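Local coordinates for protein 3,4-dihydroxy-2-butanone 4-phosphate synthase (Candida albicans, PDB 1TKS) that catalyses the conversion of D-ribulose 5-phosphate to formate and 3,4-dihydroxy-2-butanone 4-phosphate, a step of riboflavin biosynthesis, at residues B[58-64]-B[129-135]; B[37-41]-B[157-161]; B[49-53]-B[184-190]; B[52-58]-B[164-170]; B[139-145]-B[195-199]. All blocks are in the same frame, centred on the assembly; numbering follows the deposited sequence.

The five contacts lie within one chain and join parts far apart in sequence. Interaction 1 (58-64 with 129-135) lies between the segments of interactions 2 and 3 in sequence, begins at V58, where the first segment of interaction 4 ends, and closes before interaction 5 (139-145 with 195-199) opens. Interactions 3 and 4 lie with centres about 10 Å apart, share R52 and Y53, and leave the end of helix 44-52 together. Interactions 2 and 4 reach neighbouring strands, 34-38 and 162-166, of the mixed sheet. Interaction 1 touches interaction 4 through C59 and I164. Interaction 5, its centre about 23 Å from that of interaction 3, carries four of the seven residues that probably bind the substrate, whereas interactions 1, 3 and 4 reach the second subunit.

Interaction 1 (B[58-64]-B[129-135])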
# COMPACT_ATOMS: atom_id res chain seq x y z
N VAL B 58 -1.77 2.61 2.72
CA VAL B 58 -2.60 3.21 3.76
C VAL B 58 -2.16 2.90 5.19
O VAL B 58 -2.07 1.74 5.59
CB VAL B 58 -4.09 2.80 3.57
CG1 VAL B 58 -4.95 3.44 4.65
CG2 VAL B 58 -4.57 3.25 2.19
N CYS B 59 -1.91 3.97 5.94
CA CYS B 59 -1.45 3.87 7.32
C CYS B 59 -2.47 4.38 8.32
O CYS B 59 -3.30 5.24 8.01
CB CYS B 59 -0.14 4.64 7.47
SG CYS B 59 1.21 4.01 6.44
N VAL B 60 -2.40 3.84 9.54
CA VAL B 60 -3.32 4.23 10.59
C VAL B 60 -2.58 4.72 11.83
O VAL B 60 -2.17 3.92 12.68
CB VAL B 60 -4.26 3.06 10.96
CG1 VAL B 60 -5.15 3.46 12.13
CG2 VAL B 60 -5.12 2.68 9.76
N PRO B 61 -2.38 6.04 11.94
CA PRO B 61 -1.69 6.62 13.10
C PRO B 61 -2.48 6.34 14.37
O PRO B 61 -3.69 6.54 14.41
CB PRO B 61 -1.65 8.10 12.76
CG PRO B 61 -1.49 8.09 11.29
CD PRO B 61 -2.48 7.03 10.85
N LEU B 62 -1.78 5.87 15.40
CA LEU B 62 -2.37 5.57 16.70
C LEU B 62 -1.39 6.08 17.74
O LEU B 62 -0.21 6.24 17.45
CB LEU B 62 -2.53 4.06 16.89
CG LEU B 62 -3.39 3.30 15.89
CD1 LEU B 62 -3.21 1.80 16.09
CD2 LEU B 62 -4.85 3.70 16.05
N SER B 63 -1.86 6.35 18.95
CA SER B 63 -0.94 6.80 19.98
C SER B 63 -0.14 5.57 20.42
O SER B 63 -0.60 4.44 20.26
CB SER B 63 -1.70 7.37 21.18
OG SER B 63 -2.51 6.37 21.78
N GLU B 64 1.06 5.80 20.94
CA GLU B 64 1.88 4.69 21.42
C GLU B 64 1.12 3.90 22.48
O GLU B 64 1.18 2.67 22.52
CB GLU B 64 3.20 5.21 22.00
CG GLU B 64 4.27 5.47 20.94
CD GLU B 64 5.53 6.11 21.51
OE1 GLU B 64 5.83 5.91 22.70
OE2 GLU B 64 6.24 6.80 20.75
N ILE B 129 -3.13 -3.50 6.84
CA ILE B 129 -3.15 -2.13 7.32
C ILE B 129 -1.84 -1.88 8.06
O ILE B 129 -1.34 -2.76 8.77
CB ILE B 129 -4.34 -1.86 8.29
CG1 ILE B 129 -5.62 -1.65 7.48
CG2 ILE B 129 -4.06 -0.65 9.17
CD1 ILE B 129 -5.62 -0.39 6.63
N LEU B 130 -1.29 -0.69 7.87
CA LEU B 130 -0.03 -0.30 8.49
C LEU B 130 -0.22 0.70 9.65
O LEU B 130 -0.25 1.91 9.43
CB LEU B 130 0.89 0.33 7.43
CG LEU B 130 1.36 -0.57 6.27
CD1 LEU B 130 1.11 0.14 4.93
CD2 LEU B 130 2.84 -0.91 6.43
N PRO B 131 -0.36 0.21 10.89
CA PRO B 131 -0.54 1.12 12.02
C PRO B 131 0.76 1.89 12.24
O PRO B 131 1.85 1.36 12.01
CB PRO B 131 -0.84 0.19 13.20
CG PRO B 131 -1.42 -1.04 12.54
CD PRO B 131 -0.54 -1.19 11.31
N LEU B 132 0.64 3.14 12.69
CA LEU B 132 1.81 3.98 12.96
C LEU B 132 1.73 4.47 14.40
O LEU B 132 0.66 4.82 14.87
CB LEU B 132 1.85 5.18 12.02
CG LEU B 132 1.83 4.88 10.52
CD1 LEU B 132 2.07 6.17 9.75
CD2 LEU B 132 2.89 3.85 10.19
N ARG B 133 2.87 4.51 15.08
CA ARG B 133 2.91 4.96 16.47
C ARG B 133 3.26 6.44 16.64
O ARG B 133 4.40 6.84 16.38
CB ARG B 133 3.90 4.11 17.27
CG ARG B 133 3.51 2.65 17.37
CD ARG B 133 4.48 1.87 18.25
NE ARG B 133 4.39 2.32 19.64
CZ ARG B 133 5.01 1.75 20.66
NH1 ARG B 133 5.79 0.69 20.46
NH2 ARG B 133 4.85 2.23 21.88
N ALA B 134 2.29 7.23 17.07
CA ALA B 134 2.51 8.66 17.28
C ALA B 134 3.16 8.87 18.64
O ALA B 134 2.71 8.31 19.64
CB ALA B 134 1.19 9.41 17.20
N VAL B 135 4.22 9.67 18.70
CA VAL B 135 4.92 9.91 19.95
C VAL B 135 4.10 10.75 20.94
O VAL B 135 3.27 11.57 20.54
CB VAL B 135 6.29 10.62 19.73
CG1 VAL B 135 7.15 9.78 18.80
CG2 VAL B 135 6.08 12.02 19.15
O HOH W 1 6.70 6.07 18.01
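Strands 59-63 and 129-134 pair in parallel, their axes 4.2 Å apart at closest approach and inclined at 31°; C59 also bonds through its backbone to I164 of strand 162-166. The ladder alternates between the strands: V60 N donates to L130 O, L132 N to V60 O (2.9 Å), L62 N to L132 O and A134 N to L62 O (2.7 Å). In the last two the donor lies nearly on the line of the C=O bond, whereas V60 N and L132 N stand above the carbonyl planes they address. On the face bearing C59, P61, L130 and L132, the CD1 branch of L132 sits 3.5 Å from C59 CB; this face continues onto T146 of helix 145-155, a residue likely to bind D-ribulose 5-phosphate. V60, on the opposite face with P131 and L62, meets I129 CG2 through its CG2 at 3.5 Å. Beyond the strand, E64 crosses R133 at about a right angle, its CB and CG against NE and NH2 of R133. E64 OE1 lies well out of the guanidinium plane, so its long 3.9 Å approach to R133 NH2 is one of charges only. One water donates to both E64 OE2 and R133 O, at 2.9 Å each.

Interaction 2 (B[37-41]-B[157-161]); sequences MAAEL and GLQPA
The backbones of 37-41 and 157-161 come closest at A39 and A161, whose CA atoms are 5.4 Å apart, and are joined there by a hydrogen bond from A39 N to A161 O (3.2 Å) whose donor stands above the carbonyl plane. E40 reaches across: its CG lies between the backbone N and the carbonyl carbon (chi1 61°), and the chain then runs extended until OE2 accepts from Q159 N at 2.6 Å through its syn lone pair. The CB atoms of L158 and Q159 each lie 3.2 Å from this same oxygen, closely wrapped by the loop. A water accepts from E40 N and lies 2.8 Å from E40 OE2 and from A161 O, the acceptors of the two bonds; S153 OG of helix 145-155 also bonds to A161 O. L158 spreads its branches, CD1 against A38 CB at 3.6 Å and CD2 beside the E40 carboxylate. Beside the backbone bond, A39 CB meets A161 CB at 3.7 Å. G157 leaves helix 145-155 through a Schellman motif, and P160 centres an inverse gamma turn. The bonds to A161 O and E40 OE2 fasten this helix-to-strand connection to the end of strand 34-38, antiparallel neighbour of strand 162-166.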
# COMPACT_ATOMS: atom_id res chain seq x y z
N MET B 37 -8.04 11.52 7.74
CA MET B 37 -9.38 11.59 8.33
C MET B 37 -9.44 10.70 9.56
O MET B 37 -8.54 9.91 9.80
CB MET B 37 -10.47 11.18 7.32
CG MET B 37 -10.59 9.68 6.98
SD MET B 37 -12.15 9.30 6.16
CE MET B 37 -13.29 9.30 7.53
N ALA B 38 -10.51 10.86 10.34
CA ALA B 38 -10.70 10.09 11.56
C ALA B 38 -10.80 8.60 11.25
O ALA B 38 -11.59 8.18 10.42
CB ALA B 38 -11.96 10.56 12.27
N ALA B 39 -9.99 7.80 11.94
CA ALA B 39 -9.99 6.36 11.73
C ALA B 39 -11.35 5.72 12.00
O ALA B 39 -11.80 4.85 11.24
CB ALA B 39 -8.92 5.70 12.61
N GLU B 40 -12.01 6.16 13.06
CA GLU B 40 -13.31 5.60 13.43
C GLU B 40 -14.43 5.96 12.48
O GLU B 40 -15.51 5.36 12.53
CB GLU B 40 -13.69 6.05 14.85
CG GLU B 40 -13.82 7.56 15.00
CD GLU B 40 -13.86 7.98 16.46
OE1 GLU B 40 -14.96 7.96 17.06
OE2 GLU B 40 -12.79 8.31 17.00
N LEU B 41 -14.19 6.91 11.58
CA LEU B 41 -15.24 7.33 10.66
C LEU B 41 -15.05 6.91 9.21
O LEU B 41 -15.93 7.15 8.38
CB LEU B 41 -15.40 8.85 10.72
CG LEU B 41 -15.68 9.46 12.09
CD1 LEU B 41 -15.73 10.98 11.98
CD2 LEU B 41 -16.99 8.92 12.64
N GLY B 157 -12.23 15.65 19.44
CA GLY B 157 -12.94 14.92 20.48
C GLY B 157 -13.16 13.45 20.17
O GLY B 157 -13.96 12.79 20.82
N LEU B 158 -12.44 12.95 19.18
CA LEU B 158 -12.56 11.56 18.74
C LEU B 158 -11.45 10.66 19.32
O LEU B 158 -10.56 11.13 20.03
CB LEU B 158 -12.52 11.52 17.21
CG LEU B 158 -13.60 12.33 16.47
CD1 LEU B 158 -13.25 12.47 14.99
CD2 LEU B 158 -14.95 11.66 16.66
N GLN B 159 -11.52 9.36 19.03
CA GLN B 159 -10.49 8.44 19.51
C GLN B 159 -9.16 8.88 18.90
O GLN B 159 -9.12 9.36 17.77
CB GLN B 159 -10.82 7.00 19.08
CG GLN B 159 -12.09 6.42 19.70
CD GLN B 159 -12.01 6.35 21.21
OE1 GLN B 159 -11.00 5.94 21.77
NE2 GLN B 159 -13.10 6.72 21.88
N PRO B 160 -8.06 8.73 19.65
CA PRO B 160 -6.72 9.12 19.18
C PRO B 160 -6.21 8.22 18.06
O PRO B 160 -5.20 7.54 18.20
CB PRO B 160 -5.87 9.01 20.45
CG PRO B 160 -6.52 7.85 21.16
CD PRO B 160 -7.99 8.18 21.01
N ALA B 161 -6.93 8.23 16.94
CA ALA B 161 -6.57 7.39 15.81
C ALA B 161 -6.99 8.06 14.50
O ALA B 161 -8.07 8.64 14.41
CB ALA B 161 -7.27 6.04 15.94
O HOH W 2 -10.75 8.05 15.10

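Interaction 3 (B[49-53]-B[184-190])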
# COMPACT_ATOMS: atom_id res chain seq x y z
N PHE B 49 -12.05 5.85 -1.87
CA PHE B 49 -11.66 7.16 -2.35
C PHE B 49 -10.19 7.40 -2.02
O PHE B 49 -9.40 7.81 -2.87
CB PHE B 49 -12.52 8.24 -1.69
CG PHE B 49 -12.22 9.64 -2.16
CD1 PHE B 49 -12.84 10.16 -3.30
CD2 PHE B 49 -11.34 10.45 -1.44
CE1 PHE B 49 -12.58 11.46 -3.72
CE2 PHE B 49 -11.08 11.76 -1.86
CZ PHE B 49 -11.71 12.27 -3.00
N LEU B 50 -9.82 7.12 -0.77
CA LEU B 50 -8.44 7.31 -0.33
C LEU B 50 -7.47 6.51 -1.20
O LEU B 50 -6.47 7.04 -1.66
CB LEU B 50 -8.30 6.89 1.14
CG LEU B 50 -6.90 7.04 1.75
CD1 LEU B 50 -6.42 8.49 1.63
CD2 LEU B 50 -6.92 6.62 3.21
N VAL B 51 -7.78 5.23 -1.42
CA VAL B 51 -6.93 4.37 -2.24
C VAL B 51 -6.86 4.86 -3.69
O VAL B 51 -5.79 4.92 -4.28
CB VAL B 51 -7.42 2.90 -2.20
CG1 VAL B 51 -6.66 2.06 -3.22
CG2 VAL B 51 -7.22 2.33 -0.81
N ARG B 52 -8.01 5.21 -4.25
CA ARG B 52 -8.09 5.67 -5.63
C ARG B 52 -7.16 6.83 -5.99
O ARG B 52 -6.58 6.85 -7.08
CB ARG B 52 -9.53 6.06 -5.97
CG ARG B 52 -9.69 6.86 -7.25
CD ARG B 52 -9.45 6.02 -8.50
NE ARG B 52 -9.59 6.86 -9.69
CZ ARG B 52 -8.66 7.71 -10.12
NH1 ARG B 52 -7.52 7.83 -9.45
NH2 ARG B 52 -8.88 8.46 -11.19
N TYR B 53 -7.00 7.77 -5.07
CA TYR B 53 -6.19 8.95 -5.34
C TYR B 53 -4.86 9.02 -4.59
O TYR B 53 -4.21 10.07 -4.57
CB TYR B 53 -7.01 10.21 -5.04
CG TYR B 53 -8.24 10.33 -5.92
CD1 TYR B 53 -9.53 10.14 -5.41
CD2 TYR B 53 -8.10 10.60 -7.28
CE1 TYR B 53 -10.65 10.23 -6.25
CE2 TYR B 53 -9.21 10.68 -8.12
CZ TYR B 53 -10.48 10.49 -7.60
OH TYR B 53 -11.57 10.58 -8.44
N PHE B 184 -7.10 19.66 -6.24
CA PHE B 184 -7.79 18.46 -5.75
C PHE B 184 -8.83 18.85 -4.70
O PHE B 184 -9.95 18.33 -4.69
CB PHE B 184 -6.78 17.49 -5.14
CG PHE B 184 -7.35 16.14 -4.81
CD1 PHE B 184 -7.41 15.14 -5.78
CD2 PHE B 184 -7.85 15.88 -3.54
CE1 PHE B 184 -7.97 13.90 -5.49
CE2 PHE B 184 -8.41 14.64 -3.24
CZ PHE B 184 -8.47 13.65 -4.22
N GLY B 185 -8.46 19.77 -3.82
CA GLY B 185 -9.37 20.22 -2.79
C GLY B 185 -10.61 20.89 -3.35
O GLY B 185 -11.72 20.64 -2.87
N LYS B 186 -10.44 21.73 -4.36
CA LYS B 186 -11.59 22.40 -4.96
C LYS B 186 -12.48 21.44 -5.73
O LYS B 186 -13.71 21.53 -5.67
CB LYS B 186 -11.12 23.54 -5.88
CG LYS B 186 -10.46 24.69 -5.14
CD LYS B 186 -10.08 25.82 -6.08
CE LYS B 186 -11.31 26.46 -6.70
NZ LYS B 186 -10.94 27.46 -7.75
N LYS B 187 -11.87 20.50 -6.45
CA LYS B 187 -12.63 19.54 -7.22
C LYS B 187 -13.48 18.61 -6.35
O LYS B 187 -14.62 18.30 -6.68
CB LYS B 187 -11.70 18.69 -8.09
CG LYS B 187 -12.41 17.63 -8.92
CD LYS B 187 -11.43 16.88 -9.80
CE LYS B 187 -12.13 15.82 -10.63
NZ LYS B 187 -11.18 15.14 -11.55
N HIS B 188 -12.91 18.20 -5.22
CA HIS B 188 -13.62 17.28 -4.33
C HIS B 188 -14.21 17.92 -3.08
O HIS B 188 -14.81 17.23 -2.25
CB HIS B 188 -12.67 16.15 -3.93
CG HIS B 188 -12.15 15.37 -5.10
ND1 HIS B 188 -12.93 14.48 -5.80
CD2 HIS B 188 -10.94 15.39 -5.71
CE1 HIS B 188 -12.23 13.98 -6.80
NE2 HIS B 188 -11.02 14.51 -6.77
N GLY B 189 -14.05 19.23 -2.94
CA GLY B 189 -14.59 19.91 -1.78
C GLY B 189 -13.92 19.49 -0.48
O GLY B 189 -14.59 19.23 0.52
N ILE B 190 -12.60 19.41 -0.51
CA ILE B 190 -11.83 19.03 0.66
C ILE B 190 -10.97 20.20 1.13
O ILE B 190 -10.26 20.82 0.34
CB ILE B 190 -10.92 17.82 0.36
CG1 ILE B 190 -11.78 16.62 -0.05
CG2 ILE B 190 -10.07 17.47 1.58
CD1 ILE B 190 -10.98 15.40 -0.50
O HOH W 3 -10.94 11.93 -11.06
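The C-terminal ends of helices 44-52 and 178-188 face each other with their backbones well separated: F49 and H188 have CA atoms 10.5 Å apart, Y53 and F184 9.7 Å. Four flat side chains bridge this distance. F49, with CG anti to its backbone N (chi1 -178°), extends across and turns its edge to the imidazole face of H188; CE1 of F49 is 3.7 Å from ND1 of H188, and the planes stand at 82°. The second T-shaped pair runs the other way, from helix 178-188: the edge of F184 meets the face of Y53, with F184 CE1 3.6 Å from Y53 CG. F49 with F184 and Y53 with H188 complete an aromatic cluster through oblique pairs, the former touching CZ to CZ at 3.7 Å. R52 CG lies over the centre of the Y53 face turned from F184, and H188 CD2 over the F184 ring. G189, with positive phi, follows the second helix and brings I190 round so that its CD1 rests 3.9 Å from F49 CE2. F184 and I190 also pack on I22 of the mixed sheet. At the outer margin a water lies 3.0 Å from Y53 OH and accepts from K187 NZ.

Interaction 4 (B[52-58]-B[164-170]); sequences RYSSGYV and ICELVRD
D170 lies at the edge of the R52 guanidinium, while one face of that group is covered by Y53 CE2; the bend at chi2 (71°) turns the rest of the arginine back to bring that face there. R52 NH1 points at D170 OD1 in the guanidinium plane, forming a straight salt bridge of 2.8 Å (165° at the hydrogen), although the carboxylate oxygen is met from above its own plane. D170 OD2 is at the edge of the Y53 ring. From here the backbones run together: V168 N donates to Y53 O at 3.0 Å, and S55 N gives a weak hydrogen bond to E166 O. S54 and L167 form a single beta bridge where strand 162-166 has ended. Two ST turns follow, with S54 OG accepting from G56 N and S55 OG from Y57 N, each at 3.1 Å; S54 OG also bonds to L50 O of helix 44-52. S55 OG donates to E166 OE2 (2.8 Å) on the syn side, 34° out of the carboxylate plane; E166 touches D34, which probably binds D-ribulose 5-phosphate. C165 SG packs against this turn, 3.4 Å from S55 OG. Across the dimer interface, S55 O accepts from R106 of the second subunit.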
# COMPACT_ATOMS: atom_id res chain seq x y z
N ARG B 52 -8.01 5.21 -4.25
CA ARG B 52 -8.09 5.67 -5.63
C ARG B 52 -7.16 6.83 -5.99
O ARG B 52 -6.58 6.85 -7.08
CB ARG B 52 -9.53 6.06 -5.97
CG ARG B 52 -9.69 6.86 -7.25
CD ARG B 52 -9.45 6.02 -8.50
NE ARG B 52 -9.59 6.86 -9.69
CZ ARG B 52 -8.66 7.71 -10.12
NH1 ARG B 52 -7.52 7.83 -9.45
NH2 ARG B 52 -8.88 8.46 -11.19
N TYR B 53 -7.00 7.77 -5.07
CA TYR B 53 -6.19 8.95 -5.34
C TYR B 53 -4.86 9.02 -4.59
O TYR B 53 -4.21 10.07 -4.57
CB TYR B 53 -7.01 10.21 -5.04
CG TYR B 53 -8.24 10.33 -5.92
CD1 TYR B 53 -9.53 10.14 -5.41
CD2 TYR B 53 -8.10 10.60 -7.28
CE1 TYR B 53 -10.65 10.23 -6.25
CE2 TYR B 53 -9.21 10.68 -8.12
CZ TYR B 53 -10.48 10.49 -7.60
OH TYR B 53 -11.57 10.58 -8.44
N SER B 54 -4.46 7.91 -3.98
CA SER B 54 -3.22 7.90 -3.22
C SER B 54 -2.28 6.77 -3.61
O SER B 54 -2.55 6.01 -4.53
CB SER B 54 -3.54 7.77 -1.73
OG SER B 54 -3.89 6.43 -1.43
N SER B 55 -1.18 6.66 -2.86
CA SER B 55 -0.18 5.63 -3.09
C SER B 55 -0.72 4.25 -2.72
O SER B 55 -0.13 3.25 -3.10
CB SER B 55 1.06 5.89 -2.25
OG SER B 55 0.84 5.48 -0.91
N GLY B 56 -1.81 4.22 -1.96
CA GLY B 56 -2.38 2.95 -1.55
C GLY B 56 -1.71 2.33 -0.33
O GLY B 56 -2.22 1.35 0.21
N TYR B 57 -0.57 2.88 0.08
CA TYR B 57 0.15 2.38 1.26
C TYR B 57 -0.56 3.07 2.43
O TYR B 57 -0.02 3.98 3.05
CB TYR B 57 1.62 2.82 1.19
CG TYR B 57 2.59 1.90 1.90
CD1 TYR B 57 2.74 0.57 1.51
CD2 TYR B 57 3.39 2.36 2.95
CE1 TYR B 57 3.65 -0.27 2.13
CE2 TYR B 57 4.30 1.52 3.59
CZ TYR B 57 4.43 0.21 3.18
OH TYR B 57 5.33 -0.64 3.78
N VAL B 58 -1.77 2.61 2.72
CA VAL B 58 -2.60 3.21 3.76
C VAL B 58 -2.16 2.90 5.19
O VAL B 58 -2.07 1.74 5.59
CB VAL B 58 -4.09 2.80 3.57
CG1 VAL B 58 -4.95 3.44 4.65
CG2 VAL B 58 -4.57 3.25 2.19
N ILE B 164 -4.16 7.80 7.04
CA ILE B 164 -3.53 8.70 6.08
C ILE B 164 -2.91 8.00 4.88
O ILE B 164 -2.66 6.79 4.89
CB ILE B 164 -2.39 9.52 6.77
CG1 ILE B 164 -1.19 8.62 7.10
CG2 ILE B 164 -2.90 10.15 8.07
CD1 ILE B 164 0.03 9.38 7.64
N CYS B 165 -2.67 8.78 3.82
CA CYS B 165 -2.02 8.26 2.61
C CYS B 165 -1.70 9.43 1.70
O CYS B 165 -2.42 10.43 1.67
CB CYS B 165 -2.91 7.24 1.90
SG CYS B 165 -1.92 6.06 0.91
N GLU B 166 -0.61 9.29 0.94
CA GLU B 166 -0.11 10.33 0.04
C GLU B 166 -0.89 10.52 -1.26
O GLU B 166 -1.12 9.56 -1.99
CB GLU B 166 1.35 10.04 -0.34
CG GLU B 166 2.30 9.79 0.81
CD GLU B 166 2.29 8.35 1.30
OE1 GLU B 166 3.18 8.00 2.10
OE2 GLU B 166 1.41 7.57 0.88
N LEU B 167 -1.27 11.76 -1.55
CA LEU B 167 -1.99 12.04 -2.79
C LEU B 167 -1.04 11.88 -3.98
O LEU B 167 0.10 12.35 -3.94
CB LEU B 167 -2.54 13.47 -2.77
CG LEU B 167 -3.87 13.66 -2.04
CD1 LEU B 167 -4.08 15.13 -1.73
CD2 LEU B 167 -5.02 13.11 -2.87
N VAL B 168 -1.51 11.22 -5.03
CA VAL B 168 -0.69 11.02 -6.23
C VAL B 168 -1.45 11.42 -7.49
O VAL B 168 -2.66 11.21 -7.60
CB VAL B 168 -0.22 9.55 -6.38
CG1 VAL B 168 0.57 9.12 -5.15
CG2 VAL B 168 -1.40 8.63 -6.60
N ARG B 169 -0.72 12.01 -8.43
CA ARG B 169 -1.29 12.46 -9.70
C ARG B 169 -1.63 11.28 -10.60
O ARG B 169 -0.86 10.33 -10.71
CB ARG B 169 -0.30 13.36 -10.44
CG ARG B 169 -0.05 14.71 -9.79
CD ARG B 169 1.30 15.27 -10.23
NE ARG B 169 1.46 15.28 -11.68
CZ ARG B 169 0.83 16.10 -12.51
NH1 ARG B 169 1.03 16.02 -13.81
NH2 ARG B 169 -0.02 17.00 -12.03
N ASP B 170 -2.78 11.34 -11.25
CA ASP B 170 -3.18 10.26 -12.14
C ASP B 170 -2.39 10.28 -13.45
O ASP B 170 -2.22 9.24 -14.09
CB ASP B 170 -4.68 10.35 -12.45
CG ASP B 170 -5.53 10.21 -11.21
OD1 ASP B 170 -5.34 9.23 -10.47
OD2 ASP B 170 -6.39 11.09 -10.97
O HOH W 4 2.30 5.54 3.18
O HOH W 5 0.21 6.70 4.30

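Interaction 5 (B[139-145]-B[195-199])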
# COMPACT_ATOMS: atom_id res chain seq x y z
N LEU B 139 2.20 16.67 18.02
CA LEU B 139 2.87 17.74 17.28
C LEU B 139 3.78 18.66 18.07
O LEU B 139 4.58 19.39 17.50
CB LEU B 139 1.84 18.58 16.53
CG LEU B 139 1.15 17.85 15.38
CD1 LEU B 139 0.09 18.76 14.77
CD2 LEU B 139 2.17 17.44 14.33
N LYS B 140 3.65 18.64 19.39
CA LYS B 140 4.51 19.49 20.21
C LYS B 140 5.83 18.78 20.44
O LYS B 140 6.79 19.38 20.94
CB LYS B 140 3.84 19.82 21.54
CG LYS B 140 2.68 20.80 21.42
CD LYS B 140 2.33 21.44 22.75
CE LYS B 140 1.67 20.45 23.71
NZ LYS B 140 0.29 20.07 23.27
N LYS B 141 5.89 17.50 20.06
CA LYS B 141 7.10 16.70 20.24
C LYS B 141 7.74 16.33 18.90
O LYS B 141 8.96 16.32 18.78
CB LYS B 141 6.76 15.42 21.01
CG LYS B 141 7.98 14.63 21.45
CD LYS B 141 8.81 15.41 22.46
CE LYS B 141 10.00 14.60 22.94
NZ LYS B 141 10.85 15.38 23.90
N ARG B 142 6.90 16.04 17.91
CA ARG B 142 7.36 15.66 16.57
C ARG B 142 6.34 16.12 15.54
O ARG B 142 5.17 15.76 15.63
CB ARG B 142 7.53 14.14 16.49
CG ARG B 142 8.00 13.62 15.14
CD ARG B 142 8.24 12.11 15.18
NE ARG B 142 8.79 11.60 13.93
CZ ARG B 142 8.07 11.29 12.85
NH1 ARG B 142 8.67 10.83 11.76
NH2 ARG B 142 6.75 11.42 12.86
N ARG B 143 6.78 16.92 14.57
CA ARG B 143 5.86 17.43 13.56
C ARG B 143 5.61 16.48 12.39
O ARG B 143 5.60 16.90 11.23
CB ARG B 143 6.36 18.78 13.02
CG ARG B 143 6.37 19.88 14.06
CD ARG B 143 6.38 21.24 13.40
NE ARG B 143 6.56 22.32 14.36
CZ ARG B 143 6.37 23.60 14.07
NH1 ARG B 143 6.57 24.53 15.00
NH2 ARG B 143 5.99 23.96 12.86
N GLY B 144 5.41 15.21 12.69
CA GLY B 144 5.16 14.24 11.64
C GLY B 144 3.69 14.16 11.28
O GLY B 144 2.83 14.60 12.04
N HIS B 145 3.38 13.61 10.11
CA HIS B 145 1.98 13.49 9.72
C HIS B 145 1.28 12.47 10.61
O HIS B 145 0.06 12.51 10.76
CB HIS B 145 1.86 13.09 8.24
CG HIS B 145 2.36 14.15 7.30
ND1 HIS B 145 2.09 14.13 5.95
CD2 HIS B 145 3.11 15.26 7.52
CE1 HIS B 145 2.65 15.18 5.38
NE2 HIS B 145 3.27 15.88 6.31
N ILE B 195 0.64 21.66 8.97
CA ILE B 195 1.06 21.38 10.34
C ILE B 195 1.54 22.60 11.10
O ILE B 195 1.27 22.73 12.29
CB ILE B 195 2.14 20.29 10.36
CG1 ILE B 195 1.55 18.99 9.82
CG2 ILE B 195 2.67 20.10 11.78
CD1 ILE B 195 2.55 17.86 9.66
N ASN B 196 2.27 23.48 10.43
CA ASN B 196 2.76 24.69 11.08
C ASN B 196 1.56 25.46 11.60
O ASN B 196 1.56 25.96 12.73
CB ASN B 196 3.53 25.55 10.08
CG ASN B 196 5.01 25.56 10.34
OD1 ASN B 196 5.69 24.54 10.20
ND2 ASN B 196 5.53 26.71 10.73
N GLN B 197 0.54 25.53 10.77
CA GLN B 197 -0.70 26.23 11.09
C GLN B 197 -1.36 25.57 12.31
O GLN B 197 -1.88 26.26 13.19
CB GLN B 197 -1.63 26.16 9.88
CG GLN B 197 -2.89 26.98 9.99
CD GLN B 197 -3.93 26.58 8.96
OE1 GLN B 197 -4.94 27.26 8.79
NE2 GLN B 197 -3.69 25.46 8.28
N LEU B 198 -1.31 24.25 12.36
CA LEU B 198 -1.91 23.50 13.46
C LEU B 198 -1.11 23.65 14.76
O LEU B 198 -1.69 23.76 15.84
CB LEU B 198 -2.02 22.02 13.07
CG LEU B 198 -2.80 21.11 14.02
CD1 LEU B 198 -4.19 21.68 14.25
CD2 LEU B 198 -2.88 19.71 13.41
N VAL B 199 0.22 23.65 14.65
CA VAL B 199 1.07 23.81 15.83
C VAL B 199 0.84 25.17 16.46
O VAL B 199 0.80 25.30 17.69
CB VAL B 199 2.57 23.65 15.47
CG1 VAL B 199 3.44 24.05 16.66
CG2 VAL B 199 2.86 22.21 15.07
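I195, at the start of helix 195-203, meets three residues of the 139-145 loop. Its CG2, anti to the backbone N, rests against L139 CD2 at 3.7 Å and near R143 CB, while CD1 reaches past R143 O to H145 CD2, 3.4 Å away. L139 divides its methyls between two helix positions: CD2 goes to I195, and CD1 to L198. The L139 and L198 side chains cross at about a right angle, with L139 CD1 and L198 CD2 a tight 3.4 Å apart. L139 CB also lies 4.0 Å from V199 CG2. R143 forms the outer margin. Extended from CG to NE, it lays one face of its guanidinium on V199, with CG1 3.6 Å from NH1 and CG2 nearest NE. At the guanidinium edge R143 NH2 approaches N196 OD1, but the angle is poor for a hydrogen bond and the guanidinium and amide planes are 63° apart. The apolar grip on V199 is therefore the clearer evidence for where this arginine rests.

In the next shell, E147 and Q151 of helix 145-155 support L139, and L152 and L155 of that helix touch L198. The H145 ring is oriented by two hydrogen bonds, ND1 with D34 OD2 and NE2 with D25 OD1, while backbone bonds of I195 with M24 and N196 with D25 tie the start of the helix to the same region. The loop carries R142, R143, G144 and H145, which probably bind D-ribulose 5-phosphate, H145 probably also a magnesium ion: helix 195-203 thus backs the loop that probably binds the substrate.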